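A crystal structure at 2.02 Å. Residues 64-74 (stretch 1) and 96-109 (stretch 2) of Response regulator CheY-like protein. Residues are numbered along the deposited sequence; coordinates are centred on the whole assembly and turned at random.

Stretch 1, residues 64-74: ILDLGGGDLLG
Stretch 2 96-109: ELTSEQTRVLVRMN

What forms the apolar centre of the contact? Leu-73, in a 3-10 segment covering 72-74, points toward the helix of stretch 2 with chi1 m and chi2 t, and loses more surface to the other stretch than any other residue. Its CD1 lies 3.9 Å from Leu-97 CD1, while its CD2 lies 3.9 Å from Val-104 CG1 and 3.6 Å from SE of Met-108, a selenomethionine. The two methyls thus reach different parts of stretch 2. Leu-73 CA is 6.2 Å from Gln-101 CA, and Leu-73 CD1 lies 3.8 Å from Gln-101 O.

How does the strand extend this core? The strand enters from earlier in the chain, extended through Asp-66 (phi/psi -116/114 at Leu-65), before Leu-67 bends to -82/-22; Leu-65 (t, p) and Leu-67 (m, t) point toward stretch 2, while Ile-64 and Asp-66 are out of reach. Leu-65 CD2 meets Met-108 CE at 3.6 Å, and Leu-67 CD1 meets Leu-105 CD1 at 3.9 Å. Met-108 (m, t, p) and Leu-105 (t, p) thereby join the core to the strand.

Why is the turn so close to the helix start? Gly-70, at phi/psi 90/24, places its CA 4.0 Å from Leu-97 CD2; Gly-70 CA is 6.6 Å from Leu-97 CA. A CB here would clash with Leu-97 CD2 and Gln-101 NE2. Gly-70 N donates to Leu-67 O at 2.9 Å, closing the turn.

What holds the polar edge? Gln-101 (m, t, chi3 -47°) sends NE2 to Gly-69 O at 3.5 Å and Gly-70 O at 3.3 Å, both weak hydrogen bonds. A water bridges the second pair, accepting from Gln-101 NE2 at 3.0 Å and donating to Gly-70 O at 2.7 Å. The amide is anchored by Thr-98 N, which donates to Gln-101 OE1 at 2.9 Å; Thr-98 OG1 (chi1 p) caps the helix that begins at Ser-99 through a weak bond from Gln-101 N at 3.4 Å.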

ATOM      1  N   ILE A  64      -1.226  -1.858  -0.727  1.00 41.42           N
ATOM      2  CA  ILE A  64      -0.586  -1.403   0.508  1.00 42.00           C
ATOM      3  C   ILE A  64       0.758  -0.869   0.102  1.00 47.00           C
ATOM      4  O   ILE A  64       1.592  -1.596  -0.465  1.00 47.28           O
ATOM      5  CB  ILE A  64      -0.517  -2.435   1.643  1.00 46.16           C
ATOM      6  CG1 ILE A  64      -1.939  -2.889   2.032  1.00 47.05           C
ATOM      7  CG2 ILE A  64       0.226  -1.843   2.865  1.00 47.86           C
ATOM      8  CD1 ILE A  64      -2.008  -4.108   2.897  1.00 55.36           C
ATOM      9  N   LEU A  65       0.945   0.419   0.319  1.00 42.40           N
ATOM     10  CA  LEU A  65       2.173   1.041  -0.131  1.00 43.94           C
ATOM     11  C   LEU A  65       2.975   1.542   1.072  1.00 49.90           C
ATOM     12  O   LEU A  65       2.531   2.413   1.815  1.00 46.62           O
ATOM     13  CB  LEU A  65       1.871   2.160  -1.149  1.00 42.73           C
ATOM     14  CG  LEU A  65       3.053   2.961  -1.706  1.00 48.34           C
ATOM     15  CD1 LEU A  65       3.998   2.078  -2.545  1.00 48.47           C
ATOM     16  CD2 LEU A  65       2.554   4.135  -2.519  1.00 50.04           C
ATOM     17  N   ASP A  66       4.136   0.918   1.281  1.00 49.74           N
ATOM     18  CA  ASP A  66       5.057   1.325   2.338  1.00 52.64           C
ATOM     19  C   ASP A  66       5.986   2.381   1.767  1.00 58.04           C
ATOM     20  O   ASP A  66       6.897   2.056   1.009  1.00 57.84           O
ATOM     21  CB  ASP A  66       5.858   0.126   2.882  1.00 55.94           C
ATOM     22  CG  ASP A  66       6.898   0.457   3.946  1.00 61.25           C
ATOM     23  OD1 ASP A  66       6.822   1.570   4.533  1.00 61.45           O
ATOM     24  OD2 ASP A  66       7.749  -0.431   4.248  1.00 60.87           O
ATOM     25  N   LEU A  67       5.735   3.640   2.124  1.00 55.64           N
ATOM     26  CA  LEU A  67       6.501   4.798   1.672  1.00 56.70           C
ATOM     27  C   LEU A  67       7.787   5.000   2.483  1.00 63.33           C
ATOM     28  O   LEU A  67       8.714   5.647   1.993  1.00 65.20           O
ATOM     29  CB  LEU A  67       5.622   6.051   1.757  1.00 55.43           C
ATOM     30  CG  LEU A  67       4.446   6.070   0.789  1.00 55.48           C
ATOM     31  CD1 LEU A  67       3.391   7.002   1.259  1.00 53.94           C
ATOM     32  CD2 LEU A  67       4.919   6.440  -0.616  1.00 61.13           C
ATOM     33  N   GLY A  68       7.829   4.457   3.701  1.00 60.46           N
ATOM     34  CA  GLY A  68       8.971   4.589   4.612  1.00 62.17           C
ATOM     35  C   GLY A  68       9.209   6.045   4.948  1.00 66.02           C
ATOM     36  O   GLY A  68       8.270   6.751   5.343  1.00 64.27           O
ATOM     37  N   GLY A  69      10.433   6.514   4.685  1.00 64.39           N
ATOM     38  CA  GLY A  69      10.810   7.916   4.835  1.00 66.69           C
ATOM     39  C   GLY A  69      10.168   8.854   3.810  1.00 70.65           C
ATOM     40  O   GLY A  69      10.323  10.075   3.907  1.00 71.66           O
ATOM     41  N   GLY A  70       9.451   8.288   2.826  1.00 65.75           N
ATOM     42  CA  GLY A  70       8.748   9.045   1.790  1.00 64.38           C
ATOM     43  C   GLY A  70       9.541   9.356   0.535  1.00 70.26           C
ATOM     44  O   GLY A  70       9.216  10.310  -0.176  1.00 69.38           O
ATOM     45  N   ASP A  71      10.569   8.538   0.241  1.00 69.49           N
ATOM     46  CA  ASP A  71      11.442   8.685  -0.924  1.00 72.31           C
ATOM     47  C   ASP A  71      10.628   8.621  -2.238  1.00 72.85           C
ATOM     48  O   ASP A  71      10.856   9.431  -3.135  1.00 74.56           O
ATOM     49  CB  ASP A  71      12.550   7.599  -0.920  1.00 77.23           C
ATOM     50  CG  ASP A  71      13.260   7.365   0.419  1.00 94.36           C
ATOM     51  OD1 ASP A  71      12.631   6.750   1.339  1.00 91.24           O
ATOM     52  OD2 ASP A  71      14.465   7.719   0.523  1.00105.16           O
ATOM     53  N   LEU A  72       9.660   7.687  -2.323  1.00 64.97           N
ATOM     54  CA  LEU A  72       8.806   7.476  -3.491  1.00 62.73           C
ATOM     55  C   LEU A  72       7.921   8.704  -3.813  1.00 62.82           C
ATOM     56  O   LEU A  72       7.655   8.944  -4.976  1.00 62.30           O
ATOM     57  CB  LEU A  72       7.936   6.225  -3.297  1.00 60.45           C
ATOM     58  CG  LEU A  72       7.255   5.658  -4.548  1.00 64.21           C
ATOM     59  CD1 LEU A  72       8.252   4.945  -5.446  1.00 67.14           C
ATOM     60  CD2 LEU A  72       6.149   4.698  -4.173  1.00 63.82           C
ATOM     61  N   LEU A  73       7.533   9.507  -2.811  1.00 57.67           N
ATOM     62  CA  LEU A  73       6.688  10.692  -2.990  1.00 55.88           C
ATOM     63  C   LEU A  73       7.384  11.813  -3.749  1.00 62.72           C
ATOM     64  O   LEU A  73       6.714  12.723  -4.245  1.00 61.40           O
ATOM     65  CB  LEU A  73       6.199  11.218  -1.635  1.00 55.57           C
ATOM     66  CG  LEU A  73       5.340  10.265  -0.813  1.00 55.78           C
ATOM     67  CD1 LEU A  73       5.317  10.693   0.633  1.00 58.19           C
ATOM     68  CD2 LEU A  73       3.905  10.138  -1.377  1.00 48.19           C
ATOM     69  N   GLY A  74       8.713  11.746  -3.827  1.00 62.86           N
ATOM     70  CA  GLY A  74       9.513  12.708  -4.574  1.00 65.33           C
ATOM     71  C   GLY A  74       9.774  12.283  -6.008  1.00 67.90           C
ATOM     72  O   GLY A  74      10.452  12.999  -6.743  1.00 69.72           O
ATOM     73  N   GLU A  96       7.197   9.679   9.692  1.00 61.04           N
ATOM     74  CA  GLU A  96       6.728  11.068   9.602  1.00 62.37           C
ATOM     75  C   GLU A  96       7.146  11.679   8.275  1.00 64.07           C
ATOM     76  O   GLU A  96       8.227  11.376   7.760  1.00 63.56           O
ATOM     77  CB  GLU A  96       7.260  11.923  10.773  1.00 69.18           C
ATOM     78  CG  GLU A  96       6.349  13.100  11.096  1.00 86.91           C
ATOM     79  CD  GLU A  96       7.040  14.336  11.642  1.00119.66           C
ATOM     80  OE1 GLU A  96       7.666  14.244  12.724  1.00118.24           O
ATOM     81  OE2 GLU A  96       6.925  15.407  11.003  1.00119.30           O
ATOM     82  N   LEU A  97       6.269  12.514   7.711  1.00 58.53           N
ATOM     83  CA  LEU A  97       6.486  13.204   6.443  1.00 57.14           C
ATOM     84  C   LEU A  97       6.520  14.716   6.623  1.00 63.12           C
ATOM     85  O   LEU A  97       5.984  15.213   7.617  1.00 61.81           O
ATOM     86  CB  LEU A  97       5.343  12.863   5.467  1.00 52.10           C
ATOM     87  CG  LEU A  97       5.134  11.404   5.088  1.00 53.67           C
ATOM     88  CD1 LEU A  97       3.903  11.254   4.183  1.00 51.08           C
ATOM     89  CD2 LEU A  97       6.392  10.796   4.435  1.00 55.46           C
ATOM     90  N   THR A  98       7.079  15.442   5.619  1.00 62.43           N
ATOM     91  CA  THR A  98       7.067  16.911   5.569  1.00 66.47           C
ATOM     92  C   THR A  98       5.753  17.331   4.967  1.00 70.74           C
ATOM     93  O   THR A  98       5.042  16.492   4.401  1.00 66.52           O
ATOM     94  CB  THR A  98       8.258  17.507   4.773  1.00 77.48           C
ATOM     95  OG1 THR A  98       8.224  17.061   3.419  1.00 79.46           O
ATOM     96  CG2 THR A  98       9.609  17.220   5.406  1.00 77.47           C
ATOM     97  N   SER A  99       5.455  18.630   5.018  1.00 71.77           N
ATOM     98  CA  SER A  99       4.249  19.209   4.445  1.00 70.57           C
ATOM     99  C   SER A  99       4.179  18.984   2.941  1.00 73.35           C
ATOM    100  O   SER A  99       3.092  18.705   2.414  1.00 69.34           O
ATOM    101  CB  SER A  99       4.203  20.701   4.741  1.00 79.66           C
ATOM    102  OG  SER A  99       5.263  21.366   4.078  1.00 94.39           O
ATOM    103  N   GLU A 100       5.341  19.113   2.253  1.00 72.24           N
ATOM    104  CA  GLU A 100       5.492  18.927   0.802  1.00 70.46           C
ATOM    105  C   GLU A 100       5.188  17.479   0.445  1.00 66.35           C
ATOM    106  O   GLU A 100       4.541  17.208  -0.567  1.00 63.20           O
ATOM    107  CB  GLU A 100       6.919  19.316   0.363  1.00 76.21           C
ATOM    108  CG  GLU A 100       7.164  19.282  -1.140  1.00 92.25           C
ATOM    109  CD  GLU A 100       8.622  19.418  -1.544  1.00126.84           C
ATOM    110  OE1 GLU A 100       9.362  18.411  -1.450  1.00126.16           O
ATOM    111  OE2 GLU A 100       9.021  20.527  -1.967  1.00124.30           O
ATOM    112  N   GLN A 101       5.627  16.552   1.294  1.00 59.76           N
ATOM    113  CA  GLN A 101       5.372  15.144   1.077  1.00 55.58           C
ATOM    114  C   GLN A 101       3.922  14.809   1.378  1.00 57.72           C
ATOM    115  O   GLN A 101       3.361  13.949   0.702  1.00 54.90           O
ATOM    116  CB  GLN A 101       6.306  14.300   1.927  1.00 57.22           C
ATOM    117  CG  GLN A 101       7.756  14.370   1.462  1.00 62.19           C
ATOM    118  CD  GLN A 101       8.666  13.701   2.456  1.00 73.77           C
ATOM    119  OE1 GLN A 101       8.570  13.920   3.662  1.00 61.10           O
ATOM    120  NE2 GLN A 101       9.562  12.856   1.971  1.00 72.39           N
ATOM    121  N   THR A 102       3.311  15.486   2.382  1.00 56.50           N
ATOM    122  CA  THR A 102       1.916  15.256   2.788  1.00 54.31           C
ATOM    123  C   THR A 102       0.993  15.698   1.641  1.00 53.77           C
ATOM    124  O   THR A 102      -0.019  15.034   1.404  1.00 49.72           O
ATOM    125  CB  THR A 102       1.625  15.898   4.153  1.00 65.84           C
ATOM    126  OG1 THR A 102       2.368  15.164   5.129  1.00 66.36           O
ATOM    127  CG2 THR A 102       0.139  15.848   4.543  1.00 64.32           C
ATOM    128  N   ARG A 103       1.384  16.751   0.900  1.00 51.00           N
ATOM    129  CA  ARG A 103       0.690  17.272  -0.275  1.00 51.59           C
ATOM    130  C   ARG A 103       0.584  16.220  -1.385  1.00 53.43           C
ATOM    131  O   ARG A 103      -0.478  16.075  -1.993  1.00 51.56           O
ATOM    132  CB  ARG A 103       1.425  18.492  -0.828  1.00 57.59           C
ATOM    133  CG  ARG A 103       0.935  19.800  -0.289  1.00 71.77           C
ATOM    134  CD  ARG A 103       0.457  20.730  -1.386  1.00 84.90           C
ATOM    135  NE  ARG A 103      -0.184  21.908  -0.806  1.00 93.90           N
ATOM    136  CZ  ARG A 103      -1.462  22.239  -0.964  1.00 99.68           C
ATOM    137  NH1 ARG A 103      -2.255  21.504  -1.740  1.00 71.00           N
ATOM    138  NH2 ARG A 103      -1.950  23.322  -0.371  1.00 90.61           N
ATOM    139  N   VAL A 104       1.699  15.502  -1.652  1.00 50.13           N
ATOM    140  CA  VAL A 104       1.772  14.442  -2.658  1.00 47.66           C
ATOM    141  C   VAL A 104       0.903  13.304  -2.181  1.00 48.39           C
ATOM    142  O   VAL A 104       0.111  12.797  -2.973  1.00 47.27           O
ATOM    143  CB  VAL A 104       3.223  13.966  -2.962  1.00 52.85           C
ATOM    144  CG1 VAL A 104       3.220  12.870  -4.020  1.00 50.79           C
ATOM    145  CG2 VAL A 104       4.111  15.128  -3.400  1.00 55.83           C
ATOM    146  N   LEU A 105       1.042  12.913  -0.880  1.00 44.07           N
ATOM    147  CA  LEU A 105       0.248  11.847  -0.275  1.00 41.53           C
ATOM    148  C   LEU A 105      -1.264  12.164  -0.385  1.00 42.52           C
ATOM    149  O   LEU A 105      -2.044  11.282  -0.719  1.00 40.43           O
ATOM    150  CB  LEU A 105       0.654  11.550   1.190  1.00 42.51           C
ATOM    151  CG  LEU A 105      -0.064  10.364   1.863  1.00 45.77           C
ATOM    152  CD1 LEU A 105       0.119   9.065   1.083  1.00 44.44           C
ATOM    153  CD2 LEU A 105       0.388  10.180   3.280  1.00 47.09           C
ATOM    154  N   VAL A 106      -1.661  13.417  -0.145  1.00 39.92           N
ATOM    155  CA  VAL A 106      -3.049  13.838  -0.282  1.00 38.61           C
ATOM    156  C   VAL A 106      -3.509  13.587  -1.737  1.00 42.77           C
ATOM    157  O   VAL A 106      -4.564  12.996  -1.930  1.00 40.41           O
ATOM    158  CB  VAL A 106      -3.314  15.297   0.168  1.00 42.38           C
ATOM    159  CG1 VAL A 106      -4.680  15.783  -0.318  1.00 41.35           C
ATOM    160  CG2 VAL A 106      -3.215  15.434   1.680  1.00 43.10           C
ATOM    161  N   ARG A 107      -2.691  13.972  -2.734  1.00 42.28           N
ATOM    162  CA  ARG A 107      -3.034  13.804  -4.144  1.00 42.58           C
ATOM    163  C   ARG A 107      -3.097  12.340  -4.543  1.00 45.23           C
ATOM    164  O   ARG A 107      -3.797  12.008  -5.490  1.00 42.98           O
ATOM    165  CB  ARG A 107      -2.052  14.543  -5.054  1.00 42.63           C
ATOM    166  CG  ARG A 107      -2.129  16.050  -4.922  1.00 51.07           C
ATOM    167  CD  ARG A 107      -1.534  16.739  -6.134  1.00 62.40           C
ATOM    168  NE  ARG A 107      -0.098  16.496  -6.271  1.00 70.43           N
ATOM    169  CZ  ARG A 107       0.845  17.243  -5.708  1.00 90.61           C
ATOM    170  NH1 ARG A 107       0.514  18.287  -4.954  1.00 80.20           N
ATOM    171  NH2 ARG A 107       2.127  16.954  -5.892  1.00 78.05           N
HETATM  172  N   MSE A 108      -2.365  11.470  -3.837  1.00 41.57           N
HETATM  173  CA  MSE A 108      -2.380  10.034  -4.094  1.00 40.71           C
HETATM  174  C   MSE A 108      -3.658   9.366  -3.601  1.00 42.49           C
HETATM  175  O   MSE A 108      -3.876   8.206  -3.910  1.00 42.17           O
HETATM  176  CB  MSE A 108      -1.141   9.350  -3.533  1.00 44.69           C
HETATM  177  CG  MSE A 108       0.035   9.541  -4.482  1.00 55.54           C
HETATM  178 SE   MSE A 108       1.469   8.759  -3.597  0.75 69.30          SE
HETATM  179  CE  MSE A 108       1.165   6.936  -4.319  1.00 64.45           C
ATOM    180  N   ASN A 109      -4.515  10.084  -2.872  1.00 38.61           N
ATOM    181  CA  ASN A 109      -5.849   9.616  -2.532  1.00 38.79           C
ATOM    182  C   ASN A 109      -5.841   8.204  -1.876  1.00 43.49           C
ATOM    183  O   ASN A 109      -6.465   7.244  -2.372  1.00 42.32           O
ATOM    184  CB  ASN A 109      -6.731   9.638  -3.828  1.00 30.95           C
ATOM    185  CG  ASN A 109      -8.198   9.450  -3.574  1.00 42.60           C
ATOM    186  OD1 ASN A 109      -8.668   9.464  -2.441  1.00 37.19           O
ATOM    187  ND2 ASN A 109      -8.968   9.304  -4.626  1.00 35.53           N
TER
HETATM  188  O   HOH W   1      10.058  12.785  -0.952  1.00 63.61           O